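Long-range contacts in NanU sialic acid binding protein (Bacteroides fragilis, PDB 4L7T), which binds sialic acid with high affinity and, as a SusD-like protein of the outer membrane, probably delivers it to the partner transporter NanO: residues 65-70 and 323-328; 71-76 and 317-322. One frame throughout, in Å; residues are numbered along the deposited sequence.

How the interactions relate
From the N terminus the chain passes helices 33-48 and 51-58 and reaches 65-70, then runs directly into 71-76. It comes back to both places some 240 to 250 residues later, after an excursion that is nearly half helical, with almost no strand. Segment 317-322 returns first and meets 71-76, closing the inner loop of interaction 2; 323-328 follows and meets 65-70, closing the outer loop of interaction 1, so the two contacts nest. Their centres lie 11 Å apart and they touch, with Pro-69 CG 3.4 Å from Ile-320 O. Together they join an N-terminal loop to the region between helix 293-299 and helix 328-331.

Interaction 1: 65-70 and 323-328; sequences YGDVPF and QIRYDL
The carboxylate of Asp-67 grips 323-328 with both oxygens. OD1 forms a salt bridge with Arg-325 NH1 at 2.9 Å; it lies near the guanidinium plane, but the nitrogen approaches from above the carboxylate, the two planes standing 88° apart. OD2 accepts the backbone N-H of Tyr-326 on its anti side in a nearly straight bond (2.8 Å, 164°), and water 3 donates to the same oxygen. This carboxylate braces the turn that follows a short, loosely bonded antiparallel strand pair, 65-67 with 323-324, in the SusD-like fold. Within the pair, Gly-66 N donates to Gln-323 O over 3.2 Å, and water 2 bridges Asp-67 O and Gln-323 N.

Farther along, Tyr-326 reaches back to donate its hydroxyl to a backbone carbonyl: OH lies 2.5 Å from Val-68 O, in the carbonyl plane. The ring of Tyr-326 also lies under Asp-67, whose CB sits 4.2 Å from the ring centroid, a CH-pi contact over the face. Gln-323 works with both ends of its amide. OE1 accepts Phe-70 N from above the carbonyl plane, while NE2 donates to Ile-324 O and, outside the segments, to Pro-361 O. Its CG stands anti to the backbone N (chi1 175°), a torsion that sets CG 3.3 Å from Val-68 O.

Beyond these bonds come looser contacts. Phe-70 offers its ring edge to Gln-323 OE1 and meets Tyr-300 edge-to-face. The guanidinium of Arg-325 lays one face over the Gly-66 peptide. On the other side of the pair, the Tyr-65 hydroxyl bonds to Glu-59, the edge of its ring faces the peptide joining Gln-323 to Ile-324, and CE1 rests 3.7 Å from Ile-324 CG1.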
loop_
_atom_site.group_PDB
_atom_site.type_symbol
_atom_site.label_atom_id
_atom_site.label_comp_id
_atom_site.label_asym_id
_atom_site.label_seq_id
_atom_site.Cartn_x
_atom_site.Cartn_y
_atom_site.Cartn_z
ATOM N N TYR A 65 12.795 5.974 -5.252
ATOM C CA TYR A 65 13.890 6.331 -4.307
ATOM C C TYR A 65 15.244 5.953 -4.890
ATOM O O TYR A 65 15.332 5.469 -6.025
ATOM C CB TYR A 65 13.736 5.633 -2.941
ATOM C CG TYR A 65 12.333 5.856 -2.352
ATOM C CD1 TYR A 65 12.037 7.069 -1.677
ATOM C CD2 TYR A 65 11.333 4.860 -2.521
ATOM C CE1 TYR A 65 10.733 7.269 -1.157
ATOM C CE2 TYR A 65 10.011 5.043 -2.037
ATOM C CZ TYR A 65 9.757 6.245 -1.313
ATOM O OH TYR A 65 8.429 6.393 -0.854
ATOM N N GLY A 66 16.276 6.248 -4.113
ATOM C CA GLY A 66 17.638 5.797 -4.492
ATOM C C GLY A 66 18.700 6.879 -4.489
ATOM O O GLY A 66 19.894 6.562 -4.665
ATOM N N ASP A 67 18.320 8.149 -4.348
ATOM C CA ASP A 67 19.303 9.236 -4.278
ATOM C C ASP A 67 19.820 9.317 -2.828
ATOM O O ASP A 67 19.341 8.584 -1.965
ATOM C CB ASP A 67 18.709 10.567 -4.717
ATOM C CG ASP A 67 18.809 10.777 -6.223
ATOM O OD1 ASP A 67 19.580 10.025 -6.881
ATOM O OD2 ASP A 67 18.190 11.685 -6.812
ATOM N N VAL A 68 20.846 10.148 -2.594
ATOM C CA VAL A 68 21.504 10.277 -1.267
ATOM C C VAL A 68 20.602 11.208 -0.401
ATOM O O VAL A 68 20.219 12.254 -0.872
ATOM C CB VAL A 68 22.911 10.871 -1.488
ATOM C CG1 VAL A 68 23.505 11.442 -0.213
ATOM C CG2 VAL A 68 23.782 9.774 -2.135
ATOM N N PRO A 69 20.282 10.811 0.855
ATOM C CA PRO A 69 19.498 11.748 1.708
ATOM C C PRO A 69 20.065 13.181 1.689
ATOM O O PRO A 69 21.280 13.400 1.925
ATOM C CB PRO A 69 19.564 11.088 3.085
ATOM C CG PRO A 69 19.602 9.580 2.758
ATOM C CD PRO A 69 20.559 9.540 1.561
ATOM N N PHE A 70 19.256 14.190 1.364
ATOM C CA PHE A 70 19.842 15.543 1.062
ATOM C C PHE A 70 20.595 16.137 2.272
ATOM O O PHE A 70 21.559 16.923 2.113
ATOM C CB PHE A 70 18.732 16.537 0.573
ATOM C CG PHE A 70 17.685 16.885 1.622
ATOM C CD1 PHE A 70 17.861 18.002 2.467
ATOM C CD2 PHE A 70 16.487 16.127 1.737
ATOM C CE1 PHE A 70 16.924 18.348 3.448
ATOM C CE2 PHE A 70 15.551 16.444 2.714
ATOM C CZ PHE A 70 15.728 17.577 3.572
ATOM N N GLN A 323 15.470 8.326 0.148
ATOM C CA GLN A 323 15.436 9.661 -0.467
ATOM C C GLN A 323 14.754 9.582 -1.839
ATOM O O GLN A 323 15.277 8.932 -2.752
ATOM C CB GLN A 323 16.900 10.196 -0.584
ATOM C CG GLN A 323 16.989 11.545 -1.345
ATOM C CD GLN A 323 16.184 12.662 -0.706
ATOM O OE1 GLN A 323 16.401 13.037 0.485
ATOM N NE2 GLN A 323 15.198 13.182 -1.471
ATOM N N ILE A 324 13.621 10.276 -1.992
ATOM C CA ILE A 324 12.971 10.391 -3.276
ATOM C C ILE A 324 13.965 10.960 -4.296
ATOM O O ILE A 324 14.694 11.932 -3.988
ATOM C CB ILE A 324 11.812 11.394 -3.144
ATOM C CG1 ILE A 324 10.777 10.895 -2.109
ATOM C CG2 ILE A 324 11.179 11.696 -4.544
ATOM C CD1 ILE A 324 9.935 12.057 -1.548
ATOM N N ARG A 325 14.005 10.376 -5.491
ATOM C CA ARG A 325 14.932 10.858 -6.544
ATOM C C ARG A 325 14.704 12.381 -6.740
ATOM O O ARG A 325 13.573 12.875 -6.922
ATOM C CB ARG A 325 14.756 10.143 -7.871
ATOM C CG ARG A 325 15.139 8.702 -7.940
ATOM C CD ARG A 325 16.658 8.477 -7.951
ATOM N NE ARG A 325 16.956 7.054 -8.193
ATOM C CZ ARG A 325 18.189 6.520 -8.149
ATOM N NH1 ARG A 325 19.245 7.294 -7.911
ATOM N NH2 ARG A 325 18.370 5.215 -8.365
ATOM N N TYR A 326 15.799 13.145 -6.682
ATOM C CA TYR A 326 15.659 14.620 -6.751
ATOM C C TYR A 326 14.896 15.115 -7.991
ATOM O O TYR A 326 14.129 16.071 -7.887
ATOM C CB TYR A 326 17.040 15.290 -6.793
ATOM C CG TYR A 326 18.004 14.997 -5.630
ATOM C CD1 TYR A 326 17.590 14.408 -4.463
ATOM C CD2 TYR A 326 19.341 15.341 -5.749
ATOM C CE1 TYR A 326 18.468 14.104 -3.421
ATOM C CE2 TYR A 326 20.230 15.093 -4.687
ATOM C CZ TYR A 326 19.762 14.474 -3.516
ATOM O OH TYR A 326 20.631 14.180 -2.465
ATOM N N ASP A 327 15.143 14.483 -9.140
ATOM C CA ASP A 327 14.490 14.913 -10.365
ATOM C C ASP A 327 13.035 14.479 -10.492
ATOM O O ASP A 327 12.370 14.925 -11.422
ATOM C CB ASP A 327 15.258 14.484 -11.578
ATOM C CG ASP A 327 15.306 12.997 -11.782
ATOM O OD1 ASP A 327 14.866 12.190 -10.910
ATOM O OD2 ASP A 327 15.808 12.605 -12.855
ATOM N N LEU A 328 12.581 13.559 -9.630
ATOM C CA LEU A 328 11.181 13.096 -9.722
ATOM C C LEU A 328 10.194 14.205 -9.423
ATOM O O LEU A 328 9.090 14.239 -9.981
ATOM C CB LEU A 328 10.976 11.854 -8.827
ATOM C CG LEU A 328 9.584 11.243 -8.876
ATOM C CD1 LEU A 328 9.246 10.743 -10.307
ATOM C CD2 LEU A 328 9.610 10.085 -7.855
HETATM O O HOH W 1 15.705 3.410 -7.772
HETATM O O HOH W 2 17.253 6.673 -1.340
HETATM O O HOH W 3 17.701 12.621 -9.305
#

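Interaction 2: 71-76 and 317-322; sequences GGEATQ and NGLIRL
Two hydrogen bonds join Glu-73 and Ala-74 to Ile-320 and Arg-321, each pairing a side chain of one segment with the backbone of the other. In the first, Ile-320 N donates to Glu-73 OE2 at 2.9 Å. The bond is almost straight (171° at the hydrogen), yet the donor stands 59° out of the carboxylate plane. The same oxygen is hydrogen-bonded to Tyr-295 OH, so two partners hold this end of the side chain. In the second, Arg-321 NH1 donates to Ala-74 O over 2.8 Å, with the acceptor near the guanidinium plane; the arginine chain is bent at chi2, bringing CD to within 3.3 Å of Ala-74 O. Outside the two segments, Thr-75 OG1 is hydrogen-bonded to Glu-79.

Both segments are loops without regular secondary structure, lying at the surface of the SusD-like fold just beside the small strand pair of 65-67 and 323-324. Residues 71-76 lead toward helix 80-83. The loop at 317-322 is itself tied by backbone bonds to the neighbourhood of helix 284-289, including one between Arg-321 and Asn-288.

Both faces of the Arg-321 guanidinium are approached. Gln-76 OE1 sits over the centre of one face, 3.2 Å from CZ, with the amide and guanidinium planes 31° apart; the angle to NH2 is too poor for a hydrogen bond. Leu-319 CB lies across the opposite face, offset toward the rim.

The other contacts are van der Waals. Glu-73 CB and CG press on the carbonyl of Ile-320, CB at 3.2 Å from Ile-320 O, a buried oxygen with no polar partner in the model. Leu-319 CD2 lies near both OE2 and CG of Glu-73. Thr-75 brings its methyl CG2 to within 3.4 Å of Arg-321 O.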
loop_
_atom_site.group_PDB
_atom_site.type_symbol
_atom_site.label_atom_id
_atom_site.label_comp_id
_atom_site.label_asym_id
_atom_site.label_seq_id
_atom_site.Cartn_x
_atom_site.Cartn_y
_atom_site.Cartn_z
ATOM N N GLY A 71 20.107 15.799 3.464
ATOM C CA GLY A 71 20.584 16.431 4.759
ATOM C C GLY A 71 21.808 15.750 5.331
ATOM O O GLY A 71 22.378 16.196 6.325
ATOM N N GLY A 72 22.222 14.661 4.709
ATOM C CA GLY A 72 23.466 14.008 5.218
ATOM C C GLY A 72 23.345 12.645 5.853
ATOM O O GLY A 72 24.389 11.981 6.171
ATOM N N GLU A 73 22.130 12.191 6.066
ATOM C CA GLU A 73 21.999 10.917 6.719
ATOM C C GLU A 73 22.662 9.790 5.963
ATOM O O GLU A 73 22.645 9.692 4.688
ATOM C CB GLU A 73 20.511 10.484 6.939
ATOM C CG GLU A 73 19.712 11.382 7.883
ATOM C CD GLU A 73 19.002 12.521 7.174
ATOM O OE1 GLU A 73 19.529 13.131 6.150
ATOM O OE2 GLU A 73 17.843 12.783 7.663
ATOM N N ALA A 74 23.146 8.822 6.724
ATOM C CA ALA A 74 23.427 7.529 6.189
ATOM C C ALA A 74 22.163 6.751 5.923
ATOM O O ALA A 74 21.189 6.828 6.672
ATOM C CB ALA A 74 24.315 6.800 7.179
ATOM N N THR A 75 22.198 5.924 4.895
ATOM C CA THR A 75 21.037 5.053 4.616
ATOM C C THR A 75 20.994 3.747 5.398
ATOM O O THR A 75 19.879 3.189 5.632
ATOM C CB THR A 75 20.883 4.809 3.079
ATOM O OG1 THR A 75 22.121 4.222 2.574
ATOM C CG2 THR A 75 20.587 6.144 2.387
ATOM N N GLN A 76 22.152 3.265 5.900
ATOM C CA GLN A 76 22.206 2.150 6.891
ATOM C C GLN A 76 21.524 0.883 6.436
ATOM O O GLN A 76 20.998 0.127 7.245
ATOM C CB GLN A 76 21.712 2.603 8.261
ATOM C CG GLN A 76 22.592 3.702 8.827
ATOM C CD GLN A 76 22.057 4.277 10.127
ATOM O OE1 GLN A 76 20.947 3.983 10.555
ATOM N NE2 GLN A 76 22.888 5.064 10.788
ATOM N N ASN A 317 10.344 16.101 12.751
ATOM C CA ASN A 317 11.611 15.622 13.283
ATOM C C ASN A 317 11.732 14.149 13.161
ATOM O O ASN A 317 11.363 13.365 14.087
ATOM C CB ASN A 317 11.804 16.043 14.780
ATOM C CG ASN A 317 13.189 15.634 15.291
ATOM O OD1 ASN A 317 14.171 15.725 14.532
ATOM N ND2 ASN A 317 13.287 15.185 16.545
ATOM N N GLY A 318 12.344 13.732 12.042
ATOM C CA GLY A 318 12.528 12.348 11.773
ATOM C C GLY A 318 13.921 12.170 11.167
ATOM O O GLY A 318 14.818 12.976 11.398
ATOM N N LEU A 319 14.066 11.112 10.377
ATOM C CA LEU A 319 15.318 10.892 9.585
ATOM C C LEU A 319 14.947 10.430 8.166
ATOM O O LEU A 319 13.921 9.719 7.989
ATOM C CB LEU A 319 16.217 9.869 10.281
ATOM C CG LEU A 319 16.826 10.431 11.581
ATOM C CD1 LEU A 319 17.525 9.352 12.339
ATOM C CD2 LEU A 319 17.830 11.568 11.372
ATOM N N ILE A 320 15.778 10.827 7.189
ATOM C CA ILE A 320 15.539 10.377 5.840
ATOM C C ILE A 320 16.516 9.237 5.606
ATOM O O ILE A 320 17.772 9.425 5.652
ATOM C CB ILE A 320 15.804 11.461 4.841
ATOM C CG1 ILE A 320 14.879 12.695 4.967
ATOM C CG2 ILE A 320 15.749 10.850 3.376
ATOM C CD1 ILE A 320 13.345 12.394 4.852
ATOM N N ARG A 321 15.973 8.035 5.348
ATOM C CA ARG A 321 16.777 6.867 4.968
ATOM C C ARG A 321 16.488 6.465 3.542
ATOM O O ARG A 321 17.284 5.837 2.890
ATOM C CB ARG A 321 16.545 5.642 5.857
ATOM C CG ARG A 321 16.717 5.899 7.392
ATOM C CD ARG A 321 18.150 6.184 7.777
ATOM N NE ARG A 321 18.186 6.220 9.262
ATOM C CZ ARG A 321 19.243 6.661 9.947
ATOM N NH1 ARG A 321 20.328 7.127 9.296
ATOM N NH2 ARG A 321 19.202 6.586 11.281
ATOM N N LEU A 322 15.268 6.772 3.103
ATOM C CA LEU A 322 14.846 6.571 1.693
ATOM C C LEU A 322 14.649 7.960 1.132
ATOM O O LEU A 322 13.726 8.716 1.561
ATOM C CB LEU A 322 13.478 5.832 1.660
ATOM C CG LEU A 322 13.521 4.308 1.881
ATOM C CD1 LEU A 322 12.123 3.605 2.170
ATOM C CD2 LEU A 322 14.156 3.568 0.722
#